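Local structure of DocCel5: Type I dockerin repeat domain from A. cellulolyticus family 5 endoglucanase WP_010249057 S51I, L52N mutant (5NRM) at residues I47-N50 / D51-I54; A53-R56 / M57-G61. The protein is a type I dockerin that binds a scaffoldin cohesin, and so probably attaches its cellulase to the bacterial cellulosome. All coordinates share one frame; numbering follows the deposited sequence.

Both contacts lie on helix 49-59 of the dockerin, and their centres are about 10 Å apart. Contact 1 (47-50 with 51-54) comes first along the chain. It starts the helix where the chain leaves a calcium-binding loop. Contact 2 (53-56 with 57-61) follows directly and carries the helix to its last turn and out at Gly-61. The two share Ala-53 and Ile-54 and otherwise do not touch. Together they cover the whole helix, from its cap beside calcium to its glycine end. Both pack against helix 13-23. Both also reach the partner chain of the assembly, so this helix is part of the interface between the two chains.

Contact 1 of 2, residues I47-N50 / D51-I54; sequences ININ and DFAI. With CA (calcium ion), chain D.
Asn-48 and Asp-51 form a capping box at the start of helix 49-59, where the chain leaves a calcium-binding loop. Asn-48 holds the N-cap position. Its backbone N donates to Asp-51 OD2 at 2.8 Å, with an N-H...O angle of 158°. The bond uses the anti lone pair of OD2, away from OD1. The Asn-48 side chain makes the capping bond: its OD1 accepts from the N of Asn-50 at 3.1 Å. That donor sits 66° out of the carbonyl plane, so no lone pair is aimed at it. Asn-48 O takes two weak bonds, from the N of Asp-51 and of Phe-52.

The arrangement fits the end of an EF-hand loop, with Asp-51 as the last ligand. Its CG lies beside the backbone N (chi1 -58°), which turns the carboxylate back over the cap. Both oxygens bind the calcium ion, OD1 at 2.4 Å and OD2 also at 2.4 Å. Asp-40, Asn-42, Asp-44, Ser-46 and a water complete the site. Asp-51 OD1 also accepts from Leu-41 N. The carboxylate is therefore fixed by metal and backbone together.

On another side of the turn, Ile-49 CD1 reaches Phe-52 CD2 at 3.9 Å, oblique to the ring. Ile-49 and Asn-50 are probably the engineered residues of this variant. The Phe-52 ring also stacks with Phe-16 of helix 13-23 and meets Tyr-81 of the partner chain edge-to-face.

Contact 2 of 2, residues A53-R56 / M57-G61; sequences AIMR and MYLLG
Met-55 O accepts from Leu-59 N at 2.9 Å, with an N-H...O angle of 161°. This is a regular helical bond, one turn apart on helix 49-59. The same oxygen is covered by the Leu-59 side chain, whose CG lies 3.3 Å from Met-55 O. Further out, Met-55 CG touches Leu-59 CD1 at 3.9 Å, and the two side chains pass at a slant. Both residues are buried. The Met-55 chain runs straight through CG to SD and bends only at its last torsion, which turns CE aside.

One residue on, Arg-56 and Leu-60 lie side by side and point the same way. Here the aliphatic part of the arginine does the touching: Arg-56 CG is 3.8 Å from Leu-60 CD1. The arginine is extended from CG to NE, starting with CG opposite the backbone N (chi1 176°). This carries the guanidinium outward past the leucine methyl. Leu-60 N bonds to Arg-56 O at 2.9 Å, and Leu-60 CB and CG also pack on that oxygen.

The helix then ends in a Schellman motif. Gly-61 has a positive phi of 68°, and its N bonds back to Tyr-58 O at 3.0 Å.

The Tyr-58 ring meets that of Phe-66, in the chain's C-terminal tail, and its side chain also touches Ile-11. Leu-59 and Leu-60 pack on Leu-77 of the partner chain. Leu-60 O accepts a hydrogen bond from Asn-67 ND2 of the partner chain, and Arg-56 NH2 makes a weak hydrogen bond to Phe-64 O of the same partner chain. Met-55, Arg-56 and Leu-59 all rest on Phe-16 of helix 13-23, and Met-55 also touches Met-19 of that helix.

Contact 1 of 2, residues I47-N50 / D51-I54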
loop_
_atom_site.group_PDB
_atom_site.type_symbol
_atom_site.label_atom_id
_atom_site.label_comp_id
_atom_site.label_asym_id
_atom_site.label_seq_id
_atom_site.Cartn_x
_atom_site.Cartn_y
_atom_site.Cartn_z
ATOM N N ILE B 47 13.608 9.421 17.848
ATOM C CA ILE B 47 13.185 8.802 16.604
ATOM C C ILE B 47 14.227 7.840 16.034
ATOM O O ILE B 47 15.398 8.178 15.782
ATOM C CB ILE B 47 12.801 9.885 15.574
ATOM C CG1 ILE B 47 11.662 10.767 16.108
ATOM C CG2 ILE B 47 12.459 9.249 14.245
ATOM C CD1 ILE B 47 11.886 12.212 15.762
ATOM N N ASN B 48 13.865 6.564 15.947
ATOM C CA ASN B 48 14.842 5.600 15.469
ATOM C C ASN B 48 14.116 4.476 14.694
ATOM O O ASN B 48 12.910 4.591 14.392
ATOM C CB ASN B 48 15.743 5.109 16.613
ATOM C CG ASN B 48 15.141 3.986 17.390
ATOM O OD1 ASN B 48 13.942 3.873 17.425
ATOM N ND2 ASN B 48 15.974 3.154 18.022
ATOM N N ILE B 49 14.862 3.443 14.317
ATOM C CA ILE B 49 14.300 2.362 13.469
ATOM C C ILE B 49 13.037 1.749 14.121
ATOM O O ILE B 49 12.131 1.271 13.436
ATOM C CB ILE B 49 15.403 1.276 13.154
ATOM C CG1 ILE B 49 14.968 0.324 12.002
ATOM C CG2 ILE B 49 15.738 0.454 14.376
ATOM C CD1 ILE B 49 15.025 0.948 10.618
ATOM N N ASN B 50 12.957 1.750 15.452
ATOM C CA ASN B 50 11.801 1.154 16.088
ATOM C C ASN B 50 10.492 1.956 15.813
ATOM O O ASN B 50 9.439 1.365 15.639
ATOM C CB ASN B 50 12.092 0.867 17.557
ATOM C CG ASN B 50 13.367 0.029 17.749
ATOM O OD1 ASN B 50 14.470 0.363 17.286
ATOM N ND2 ASN B 50 13.217 -1.059 18.435
ATOM N N ASP B 51 10.561 3.278 15.791
ATOM C CA ASP B 51 9.378 4.100 15.479
ATOM C C ASP B 51 8.931 3.839 14.069
ATOM O O ASP B 51 7.730 3.851 13.780
ATOM C CB ASP B 51 9.717 5.578 15.656
ATOM C CG ASP B 51 10.188 5.884 17.064
ATOM O OD1 ASP B 51 9.348 5.859 17.988
ATOM O OD2 ASP B 51 11.419 6.131 17.249
ATOM N N PHE B 52 9.909 3.694 13.193
ATOM C CA PHE B 52 9.653 3.355 11.772
ATOM C C PHE B 52 8.973 1.986 11.662
ATOM O O PHE B 52 7.957 1.853 10.967
ATOM C CB PHE B 52 11.011 3.367 11.041
ATOM C CG PHE B 52 10.993 2.939 9.612
ATOM C CD1 PHE B 52 10.587 3.800 8.619
ATOM C CD2 PHE B 52 11.417 1.663 9.258
ATOM C CE1 PHE B 52 10.577 3.379 7.273
ATOM C CE2 PHE B 52 11.400 1.253 7.933
ATOM C CZ PHE B 52 11.026 2.121 6.935
ATOM N N ALA B 53 9.496 0.995 12.405
ATOM C CA ALA B 53 8.860 -0.322 12.442
ATOM C C ALA B 53 7.411 -0.228 12.881
ATOM O O ALA B 53 6.559 -0.928 12.316
ATOM C CB ALA B 53 9.620 -1.286 13.342
ATOM N N ILE B 54 7.122 0.585 13.877
ATOM C CA ILE B 54 5.772 0.782 14.393
ATOM C C ILE B 54 4.858 1.461 13.358
ATOM O O ILE B 54 3.674 1.054 13.226
ATOM C CB ILE B 54 5.751 1.549 15.741
ATOM C CG1 ILE B 54 6.269 0.717 16.901
ATOM C CG2 ILE B 54 4.380 2.105 16.138
ATOM C CD1 ILE B 54 6.631 1.511 18.154
HETATM CA CA CA D . 11.119 6.292 19.609
HETATM O O HOH W 1 12.835 4.425 19.461
#

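Contact 2 of 2, residues A53-R56 / M57-G61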
loop_
_atom_site.group_PDB
_atom_site.type_symbol
_atom_site.label_atom_id
_atom_site.label_comp_id
_atom_site.label_asym_id
_atom_site.label_seq_id
_atom_site.Cartn_x
_atom_site.Cartn_y
_atom_site.Cartn_z
ATOM N N ALA B 53 9.496 0.995 12.405
ATOM C CA ALA B 53 8.860 -0.322 12.442
ATOM C C ALA B 53 7.411 -0.228 12.881
ATOM O O ALA B 53 6.559 -0.928 12.316
ATOM C CB ALA B 53 9.620 -1.286 13.342
ATOM N N ILE B 54 7.122 0.585 13.877
ATOM C CA ILE B 54 5.772 0.782 14.393
ATOM C C ILE B 54 4.858 1.461 13.358
ATOM O O ILE B 54 3.674 1.054 13.226
ATOM C CB ILE B 54 5.751 1.549 15.741
ATOM C CG1 ILE B 54 6.269 0.717 16.901
ATOM C CG2 ILE B 54 4.380 2.105 16.138
ATOM C CD1 ILE B 54 6.631 1.511 18.154
ATOM N N MET B 55 5.352 2.483 12.676
ATOM C CA MET B 55 4.553 3.134 11.643
ATOM C C MET B 55 4.187 2.100 10.582
ATOM O O MET B 55 3.038 2.150 10.040
ATOM C CB MET B 55 5.154 4.418 11.013
ATOM C CG MET B 55 4.051 5.254 10.118
ATOM S SD MET B 55 4.982 6.601 9.378
ATOM C CE MET B 55 4.574 7.700 10.792
ATOM N N ARG B 56 5.132 1.213 10.226
ATOM C CA ARG B 56 4.855 0.174 9.216
ATOM C C ARG B 56 3.685 -0.700 9.704
ATOM O O ARG B 56 2.758 -0.960 8.944
ATOM C CB ARG B 56 6.096 -0.709 8.880
ATOM C CG ARG B 56 5.802 -1.872 7.877
ATOM C CD ARG B 56 7.107 -2.561 7.375
ATOM N NE ARG B 56 6.917 -3.775 6.501
ATOM C CZ ARG B 56 7.060 -3.789 5.146
ATOM N NH1 ARG B 56 7.416 -2.663 4.432
ATOM N NH2 ARG B 56 6.837 -4.883 4.494
ATOM N N MET B 57 3.701 -1.104 10.963
ATOM C CA MET B 57 2.604 -1.929 11.516
ATOM C C MET B 57 1.288 -1.178 11.426
ATOM O O MET B 57 0.269 -1.746 11.082
ATOM C CB MET B 57 2.837 -2.289 12.962
ATOM C CG MET B 57 3.984 -3.235 13.145
ATOM S SD MET B 57 4.500 -3.353 14.910
ATOM C CE MET B 57 2.958 -3.513 15.821
ATOM N N TYR B 58 1.291 0.126 11.708
ATOM C CA TYR B 58 0.063 0.925 11.622
ATOM C C TYR B 58 -0.476 1.004 10.188
ATOM O O TYR B 58 -1.695 0.838 9.919
ATOM C CB TYR B 58 0.275 2.352 12.215
ATOM C CG TYR B 58 -0.868 3.282 12.029
ATOM C CD1 TYR B 58 -1.921 3.304 12.931
ATOM C CD2 TYR B 58 -0.914 4.129 10.937
ATOM C CE1 TYR B 58 -2.989 4.170 12.733
ATOM C CE2 TYR B 58 -1.977 4.981 10.747
ATOM C CZ TYR B 58 -2.995 4.983 11.672
ATOM O OH TYR B 58 -4.040 5.831 11.375
ATOM N N LEU B 59 0.427 1.266 9.250
ATOM C CA LEU B 59 0.019 1.413 7.863
ATOM C C LEU B 59 -0.451 0.080 7.295
ATOM O O LEU B 59 -1.273 0.099 6.357
ATOM C CB LEU B 59 1.194 1.955 7.044
ATOM C CG LEU B 59 1.477 3.425 7.373
ATOM C CD1 LEU B 59 2.772 3.888 6.664
ATOM C CD2 LEU B 59 0.301 4.356 7.022
ATOM N N LEU B 60 0.044 -1.020 7.837
ATOM C CA LEU B 60 -0.432 -2.352 7.458
ATOM C C LEU B 60 -1.703 -2.835 8.201
ATOM O O LEU B 60 -2.115 -3.956 8.031
ATOM C CB LEU B 60 0.674 -3.421 7.527
ATOM C CG LEU B 60 1.755 -3.261 6.449
ATOM C CD1 LEU B 60 2.974 -4.119 6.745
ATOM C CD2 LEU B 60 1.171 -3.475 5.082
ATOM N N GLY B 61 -2.260 -1.994 9.065
ATOM C CA GLY B 61 -3.417 -2.344 9.848
ATOM C C GLY B 61 -3.211 -3.413 10.914
ATOM O O GLY B 61 -4.159 -4.097 11.357
#